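Local coordinates for protein shikimate dehydrogenase (NADP(+)) (Peptoclostridium difficile, PDB 5DZS) that probably catalyses the reversible NADPH-linked reduction of 3-dehydroshikimate to shikimate, a step on the route to chorismate and the aromatic amino acids, at residues 217-222 with 227-232; 135-138 with 144-147; 101-106 with 240-245. All coordinates share one frame; numbering follows the deposited sequence.

Contact 1. Residues 217-222 with 227-232; sequences EFLRIG and KKTCDG
Leu219, on the helix 217-224, forks over the strand 228-230, and its two methyls carry the packing. CD2 lies 3.9 Å from CB of Thr229, while CD1 reaches further along the strand and comes to 3.6 Å from the carbonyl oxygen of Cys230 and 3.7 Å from CB of Asp231. A branched leucine suits this buried place because one methyl can serve each of two successive stations on the strand; it also touches Leu206 and Asp208 of the strand 205-208. Thr229 turns CG2 to the helix, 3.9 Å from the carbonyl oxygen of Leu219. Its OG1 sits between the backbone N and the carbonyl carbon (chi1 59°) and is hydrogen-bonded to OD1 of Asn223. Gly222, with no side chain, brings its carbonyl carbon to 4.1 Å from CG2 of Thr229.

The other margin is looser. Lys227 N donates to Gly222 O at 3.1 Å, with an N-H...O angle of 152° and the donor tilted out of the carbonyl plane. CB and CG of Lys227 brush that oxygen, but the bent chain carries NZ away to the carbonyls of Phe203 and Gln201. The outer side of the helix, with the exposed Arg220, faces solvent.

Asp231 caps Leu233 N through OD1 at the turn into helix 233-248, next to Gly232, a predicted NADP(+) site. An apolar grip along most of the contact and one backbone bond at its Lys227 end thus hold helix to strand, while the carboxylate of Asp231 is left to serve the following turn.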
# COMPACT_ATOMS: atom_id res chain seq x y z
N GLU B 217 -33.62 7.45 -9.64
CA GLU B 217 -34.66 8.46 -9.57
C GLU B 217 -34.10 9.73 -8.93
O GLU B 217 -34.43 10.84 -9.32
CB GLU B 217 -35.86 7.94 -8.78
CG GLU B 217 -37.04 8.89 -8.70
CD GLU B 217 -37.71 9.16 -10.05
OE1 GLU B 217 -37.31 8.54 -11.05
OE2 GLU B 217 -38.64 9.99 -10.10
N PHE B 218 -33.24 9.54 -7.93
CA PHE B 218 -32.58 10.64 -7.23
C PHE B 218 -31.90 11.58 -8.23
O PHE B 218 -32.18 12.78 -8.25
CB PHE B 218 -31.58 10.04 -6.23
CG PHE B 218 -30.76 11.03 -5.45
CD1 PHE B 218 -31.33 11.86 -4.52
CD2 PHE B 218 -29.37 11.03 -5.57
CE1 PHE B 218 -30.55 12.75 -3.78
CE2 PHE B 218 -28.58 11.90 -4.83
CZ PHE B 218 -29.18 12.77 -3.94
N LEU B 219 -31.04 11.03 -9.08
CA LEU B 219 -30.35 11.85 -10.09
C LEU B 219 -31.26 12.24 -11.24
O LEU B 219 -31.08 13.30 -11.85
CB LEU B 219 -29.11 11.12 -10.64
CG LEU B 219 -28.04 10.80 -9.61
CD1 LEU B 219 -26.80 10.23 -10.29
CD2 LEU B 219 -27.69 12.05 -8.80
N ARG B 220 -32.24 11.40 -11.53
CA ARG B 220 -33.19 11.69 -12.59
C ARG B 220 -34.01 12.91 -12.17
O ARG B 220 -34.28 13.79 -12.99
CB ARG B 220 -34.02 10.45 -12.91
CG ARG B 220 -35.11 10.61 -13.96
CD ARG B 220 -35.28 9.33 -14.79
NE ARG B 220 -35.10 8.10 -14.02
CZ ARG B 220 -36.06 7.22 -13.71
NH1 ARG B 220 -35.76 6.14 -13.00
NH2 ARG B 220 -37.32 7.41 -14.11
N ILE B 221 -34.36 13.00 -10.89
CA ILE B 221 -35.09 14.18 -10.37
C ILE B 221 -34.18 15.41 -10.38
O ILE B 221 -34.63 16.52 -10.68
CB ILE B 221 -35.64 13.96 -8.94
CG1 ILE B 221 -36.75 12.90 -8.94
CG2 ILE B 221 -36.21 15.26 -8.36
CD1 ILE B 221 -37.18 12.46 -7.55
N GLY B 222 -32.91 15.22 -10.05
CA GLY B 222 -31.94 16.32 -10.02
C GLY B 222 -31.68 16.91 -11.39
O GLY B 222 -31.64 18.13 -11.55
N LYS B 227 -29.90 20.63 -11.98
CA LYS B 227 -28.90 20.58 -10.91
C LYS B 227 -27.70 19.80 -11.39
O LYS B 227 -27.79 19.06 -12.37
CB LYS B 227 -29.48 19.92 -9.65
CG LYS B 227 -30.69 20.64 -9.05
CD LYS B 227 -30.35 22.06 -8.62
CE LYS B 227 -31.58 22.85 -8.16
NZ LYS B 227 -32.23 22.29 -6.94
N LYS B 228 -26.56 20.00 -10.73
CA LYS B 228 -25.35 19.26 -11.06
C LYS B 228 -25.49 17.87 -10.44
O LYS B 228 -25.82 17.75 -9.27
CB LYS B 228 -24.11 19.99 -10.53
CG LYS B 228 -22.78 19.31 -10.86
CD LYS B 228 -21.61 20.20 -10.47
CE LYS B 228 -20.27 19.46 -10.56
NZ LYS B 228 -20.02 18.84 -11.89
N THR B 229 -25.28 16.83 -11.24
CA THR B 229 -25.39 15.44 -10.76
C THR B 229 -24.14 14.63 -11.05
O THR B 229 -23.41 14.90 -12.00
CB THR B 229 -26.56 14.70 -11.42
OG1 THR B 229 -26.38 14.67 -12.84
CG2 THR B 229 -27.88 15.35 -11.06
N CYS B 230 -23.91 13.60 -10.23
CA CYS B 230 -22.77 12.72 -10.38
C CYS B 230 -23.17 11.35 -9.86
O CYS B 230 -23.67 11.27 -8.73
CB CYS B 230 -21.60 13.29 -9.58
SG CYS B 230 -20.08 12.35 -9.70
N ASP B 231 -22.98 10.30 -10.66
CA ASP B 231 -23.31 8.93 -10.22
C ASP B 231 -22.08 8.24 -9.63
O ASP B 231 -21.01 8.84 -9.53
CB ASP B 231 -24.02 8.08 -11.29
CG ASP B 231 -23.13 7.67 -12.46
OD1 ASP B 231 -21.90 7.55 -12.31
OD2 ASP B 231 -23.70 7.41 -13.55
N GLY B 232 -22.25 7.00 -9.20
CA GLY B 232 -21.17 6.34 -8.49
C GLY B 232 -20.17 5.58 -9.31
O GLY B 232 -19.22 5.05 -8.74

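Contact 2. Residues 135-138 with 144-147; sequences TYFI and KLYV
Leu145 spreads its two methyls between two neighbouring side chains of the helix 128-139. CD1 lies 3.7 Å from CD2 of Phe137, meeting the ring obliquely, and CD2 lies 4.0 Å from CD1 of Ile138. The contact is wholly apolar and modest in size, with leucine as the shared partner; the crossings are at about a right angle, so neither helix side chain runs alongside the leucine.

The torsions account for this division of labour. Leu145 has CG turned opposite the backbone N (chi1 -178°), which sends the fork out from the strand toward the helix. Phe137 starts directly toward the strand, whereas the CB of Ile138 leaves at a slant and it is the far end of CG1 that comes back: CG1 stands beside the backbone N and a further bend at chi2 (-70°) brings CD1 up to the leucine. CG1 itself is 4.1 Å from Leu145 CD2, so the outer part of the isoleucine chain lies against one methyl. The reach of the CG1-CD1 arm suits isoleucine to this partly exposed margin, since a side chain that leaves at a slant can still meet Leu145; a broad ring suits the buried place.

A second shell holds these groups in position. Ile123 of the strand 120-124 touches both Phe137 and Leu145, and Val116 also lies against Phe137. Asn159 and Lys161, in a loop, flank Ile138. Backbone bonds fix the strand as well: Leu145 pairs with Ile163 on one neighbour, while Lys144 and Tyr146 both pair with Ala121 on the other.

The contact lies within the beta-alpha-beta unit of strand 120-124, helix 128-139 and strand 144-149 and joins its helix to its second strand. It seats the helix on the parallel sheet of the nucleotide-binding domain, with strand 163-166 beyond strand 144-149 at the sheet's edge.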
# COMPACT_ATOMS: atom_id res chain seq x y z
N THR B 135 -15.92 11.69 6.93
CA THR B 135 -14.47 11.86 7.13
C THR B 135 -13.88 12.73 6.02
O THR B 135 -13.12 13.67 6.29
CB THR B 135 -13.77 10.48 7.19
OG1 THR B 135 -14.39 9.66 8.20
CG2 THR B 135 -12.29 10.62 7.52
N TYR B 136 -14.23 12.42 4.77
CA TYR B 136 -13.74 13.19 3.63
C TYR B 136 -14.19 14.65 3.68
O TYR B 136 -13.37 15.56 3.53
CB TYR B 136 -14.20 12.55 2.31
CG TYR B 136 -13.91 13.41 1.12
CD1 TYR B 136 -12.63 13.49 0.59
CD2 TYR B 136 -14.91 14.16 0.53
CE1 TYR B 136 -12.36 14.29 -0.50
CE2 TYR B 136 -14.65 14.98 -0.56
CZ TYR B 136 -13.38 15.04 -1.07
OH TYR B 136 -13.13 15.87 -2.16
N PHE B 137 -15.49 14.88 3.87
CA PHE B 137 -16.02 16.25 3.92
C PHE B 137 -15.34 17.10 5.01
O PHE B 137 -14.99 18.26 4.77
CB PHE B 137 -17.54 16.27 4.13
CG PHE B 137 -18.37 15.95 2.91
CD1 PHE B 137 -18.14 16.56 1.69
CD2 PHE B 137 -19.49 15.12 3.02
CE1 PHE B 137 -18.95 16.28 0.58
CE2 PHE B 137 -20.30 14.85 1.93
CZ PHE B 137 -20.03 15.42 0.71
N ILE B 138 -15.18 16.54 6.21
CA ILE B 138 -14.56 17.26 7.34
C ILE B 138 -13.10 17.61 7.06
O ILE B 138 -12.65 18.71 7.36
CB ILE B 138 -14.61 16.45 8.65
CG1 ILE B 138 -16.06 16.17 9.08
CG2 ILE B 138 -13.87 17.18 9.76
CD1 ILE B 138 -16.84 17.38 9.56
N LYS B 144 -20.45 23.29 7.02
CA LYS B 144 -21.55 22.72 7.79
C LYS B 144 -21.84 21.32 7.24
O LYS B 144 -22.01 21.18 6.03
CB LYS B 144 -22.78 23.60 7.58
CG LYS B 144 -23.98 23.31 8.47
CD LYS B 144 -23.79 23.82 9.89
CE LYS B 144 -25.11 23.80 10.65
NZ LYS B 144 -24.97 24.25 12.05
N LEU B 145 -21.90 20.31 8.11
CA LEU B 145 -22.19 18.93 7.68
C LEU B 145 -23.31 18.28 8.50
O LEU B 145 -23.25 18.22 9.73
CB LEU B 145 -20.94 18.05 7.79
CG LEU B 145 -21.12 16.60 7.33
CD1 LEU B 145 -21.49 16.53 5.85
CD2 LEU B 145 -19.88 15.78 7.60
N TYR B 146 -24.34 17.81 7.79
CA TYR B 146 -25.45 17.09 8.41
C TYR B 146 -25.44 15.65 7.90
O TYR B 146 -25.03 15.39 6.77
CB TYR B 146 -26.80 17.69 8.01
CG TYR B 146 -27.03 19.16 8.29
CD1 TYR B 146 -26.65 20.13 7.36
CD2 TYR B 146 -27.70 19.58 9.43
CE1 TYR B 146 -26.88 21.48 7.58
CE2 TYR B 146 -27.95 20.93 9.66
CZ TYR B 146 -27.53 21.87 8.74
OH TYR B 146 -27.78 23.21 8.97
N VAL B 147 -25.87 14.73 8.75
CA VAL B 147 -26.04 13.33 8.36
C VAL B 147 -27.48 13.00 8.72
O VAL B 147 -27.88 13.15 9.88
CB VAL B 147 -25.08 12.38 9.09
CG1 VAL B 147 -25.35 10.94 8.70
CG2 VAL B 147 -23.64 12.76 8.77

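Contact 3. Residues 101-106 with 240-245; sequences DYFGLD and AIKSQE
Lys242 NZ is gripped by two carboxylates while its neighbouring carbon rests on the ring of Phe103. NZ bonds to Glu245 OE2 at 3.0 Å, nearly in line with the C-O bond of this residue one helical turn further on; a second salt bridge, to Asp249 of the second subunit, carries the contact across the dimer. Flanked by two acidic groups, the ammonium is probably kept charged.

The contact with Phe103 is made chiefly by CE, which stands over the middle of one ring face, 3.4 Å from CE1 of that ring, in a CH-pi contact. NZ lies off to one side, 4.3 Å from the ring centroid, so the cation-pi interaction is off-centre. Bends at chi2 and chi3 (both 63°) fold the lysine so that CB, near CE2 of Phe103, and CE both meet the ring. Lysine suits this partly exposed seam because its methylenes cover the phenyl while its charge answers the acids. Phe103 supplies the flat surface.

Helix 101-111 thus touches helix 233-248 beside the predicted shikimate site, where Asp101 forms a salt bridge with Lys65, the predicted proton acceptor, and a hydrogen bond with Gln239. Helix 128-139 packs against the former, and helix 16-27 against the latter.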
# COMPACT_ATOMS: atom_id res chain seq x y z
N ASP B 101 -13.02 3.66 0.62
CA ASP B 101 -14.14 4.64 0.45
C ASP B 101 -13.73 6.12 0.45
O ASP B 101 -14.26 6.92 -0.36
CB ASP B 101 -15.28 4.42 1.48
CG ASP B 101 -16.25 3.31 1.08
OD1 ASP B 101 -16.27 2.91 -0.10
OD2 ASP B 101 -17.03 2.85 1.95
N TYR B 102 -12.86 6.52 1.37
CA TYR B 102 -12.37 7.91 1.40
C TYR B 102 -11.62 8.20 0.10
O TYR B 102 -11.85 9.23 -0.53
CB TYR B 102 -11.48 8.13 2.64
CG TYR B 102 -10.94 9.52 2.91
CD1 TYR B 102 -9.87 10.04 2.17
CD2 TYR B 102 -11.43 10.26 3.96
CE1 TYR B 102 -9.36 11.29 2.44
CE2 TYR B 102 -10.90 11.51 4.25
CZ TYR B 102 -9.87 12.02 3.48
OH TYR B 102 -9.35 13.26 3.77
N PHE B 103 -10.74 7.29 -0.31
CA PHE B 103 -9.97 7.45 -1.55
C PHE B 103 -10.84 7.61 -2.80
O PHE B 103 -10.62 8.54 -3.61
CB PHE B 103 -8.99 6.29 -1.76
CG PHE B 103 -8.46 6.22 -3.15
CD1 PHE B 103 -7.32 6.93 -3.50
CD2 PHE B 103 -9.13 5.52 -4.12
CE1 PHE B 103 -6.85 6.90 -4.81
CE2 PHE B 103 -8.67 5.49 -5.43
CZ PHE B 103 -7.53 6.19 -5.77
N GLY B 104 -11.86 6.75 -2.93
CA GLY B 104 -12.75 6.79 -4.08
C GLY B 104 -13.56 8.07 -4.13
O GLY B 104 -13.81 8.60 -5.23
N LEU B 105 -14.00 8.56 -2.97
CA LEU B 105 -14.75 9.82 -2.90
C LEU B 105 -13.86 10.97 -3.36
O LEU B 105 -14.26 11.79 -4.20
CB LEU B 105 -15.26 10.09 -1.49
CG LEU B 105 -16.38 9.20 -0.95
CD1 LEU B 105 -16.41 9.21 0.58
CD2 LEU B 105 -17.72 9.63 -1.53
N ASP B 106 -12.63 11.01 -2.84
CA ASP B 106 -11.68 12.06 -3.19
C ASP B 106 -11.51 12.08 -4.70
O ASP B 106 -11.56 13.13 -5.34
CB ASP B 106 -10.34 11.83 -2.51
CG ASP B 106 -9.32 12.87 -2.90
OD1 ASP B 106 -9.51 14.05 -2.59
OD2 ASP B 106 -8.30 12.50 -3.52
N ALA B 240 -11.98 -0.20 -7.34
CA ALA B 240 -11.55 -1.51 -7.82
C ALA B 240 -10.03 -1.49 -8.07
O ALA B 240 -9.30 -2.43 -7.71
CB ALA B 240 -12.29 -1.93 -9.08
N ILE B 241 -9.55 -0.41 -8.68
CA ILE B 241 -8.12 -0.28 -8.99
C ILE B 241 -7.30 -0.16 -7.70
O ILE B 241 -6.25 -0.83 -7.57
CB ILE B 241 -7.89 0.90 -9.97
CG1 ILE B 241 -8.48 0.53 -11.34
CG2 ILE B 241 -6.41 1.24 -10.10
CD1 ILE B 241 -8.59 1.69 -12.30
N LYS B 242 -7.76 0.63 -6.74
CA LYS B 242 -7.06 0.73 -5.47
C LYS B 242 -7.01 -0.63 -4.77
O LYS B 242 -6.00 -1.01 -4.18
CB LYS B 242 -7.71 1.80 -4.59
CG LYS B 242 -7.00 2.03 -3.27
CD LYS B 242 -5.59 2.56 -3.42
CE LYS B 242 -5.49 3.92 -4.10
NZ LYS B 242 -4.09 4.44 -4.30
N SER B 243 -8.13 -1.37 -4.81
CA SER B 243 -8.14 -2.69 -4.21
C SER B 243 -7.07 -3.58 -4.88
O SER B 243 -6.35 -4.32 -4.20
CB SER B 243 -9.49 -3.39 -4.35
OG SER B 243 -10.51 -2.74 -3.59
N GLN B 244 -7.02 -3.53 -6.21
CA GLN B 244 -6.04 -4.29 -6.95
C GLN B 244 -4.60 -3.92 -6.58
O GLN B 244 -3.72 -4.79 -6.49
CB GLN B 244 -6.30 -4.15 -8.44
CG GLN B 244 -7.56 -4.87 -8.88
CD GLN B 244 -7.43 -6.38 -8.75
OE1 GLN B 244 -6.34 -6.91 -8.63
NE2 GLN B 244 -8.56 -7.08 -8.76
N GLU B 245 -4.36 -2.63 -6.34
CA GLU B 245 -3.03 -2.17 -5.95
C GLU B 245 -2.66 -2.81 -4.60
O GLU B 245 -1.55 -3.26 -4.40
CB GLU B 245 -2.97 -0.64 -5.82
CG GLU B 245 -3.02 0.09 -7.15
CD GLU B 245 -2.85 1.58 -7.00
OE1 GLU B 245 -2.25 2.21 -7.90
OE2 GLU B 245 -3.26 2.15 -5.98

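Contacts 1 and 2 each tie a helix to a strand of the same parallel six-stranded sheet, in the part of the protein that presumably takes NADP(H). Their centres lie 20 Å apart, on strands 228-230, at one edge, and 144-149, one in from the other. Contact 3 spans 134 residues and encloses them both: contact 2 comes first along the chain, then contact 1. Its centre is 19 Å from that of contact 2, which it touches where Tyr102 meets Thr135 and Tyr136, and 22 Å from that of contact 1, whose strand leads into helix 233-248. Through that helix the chain runs from the presumed NADP(H) region back to the predicted shikimate site.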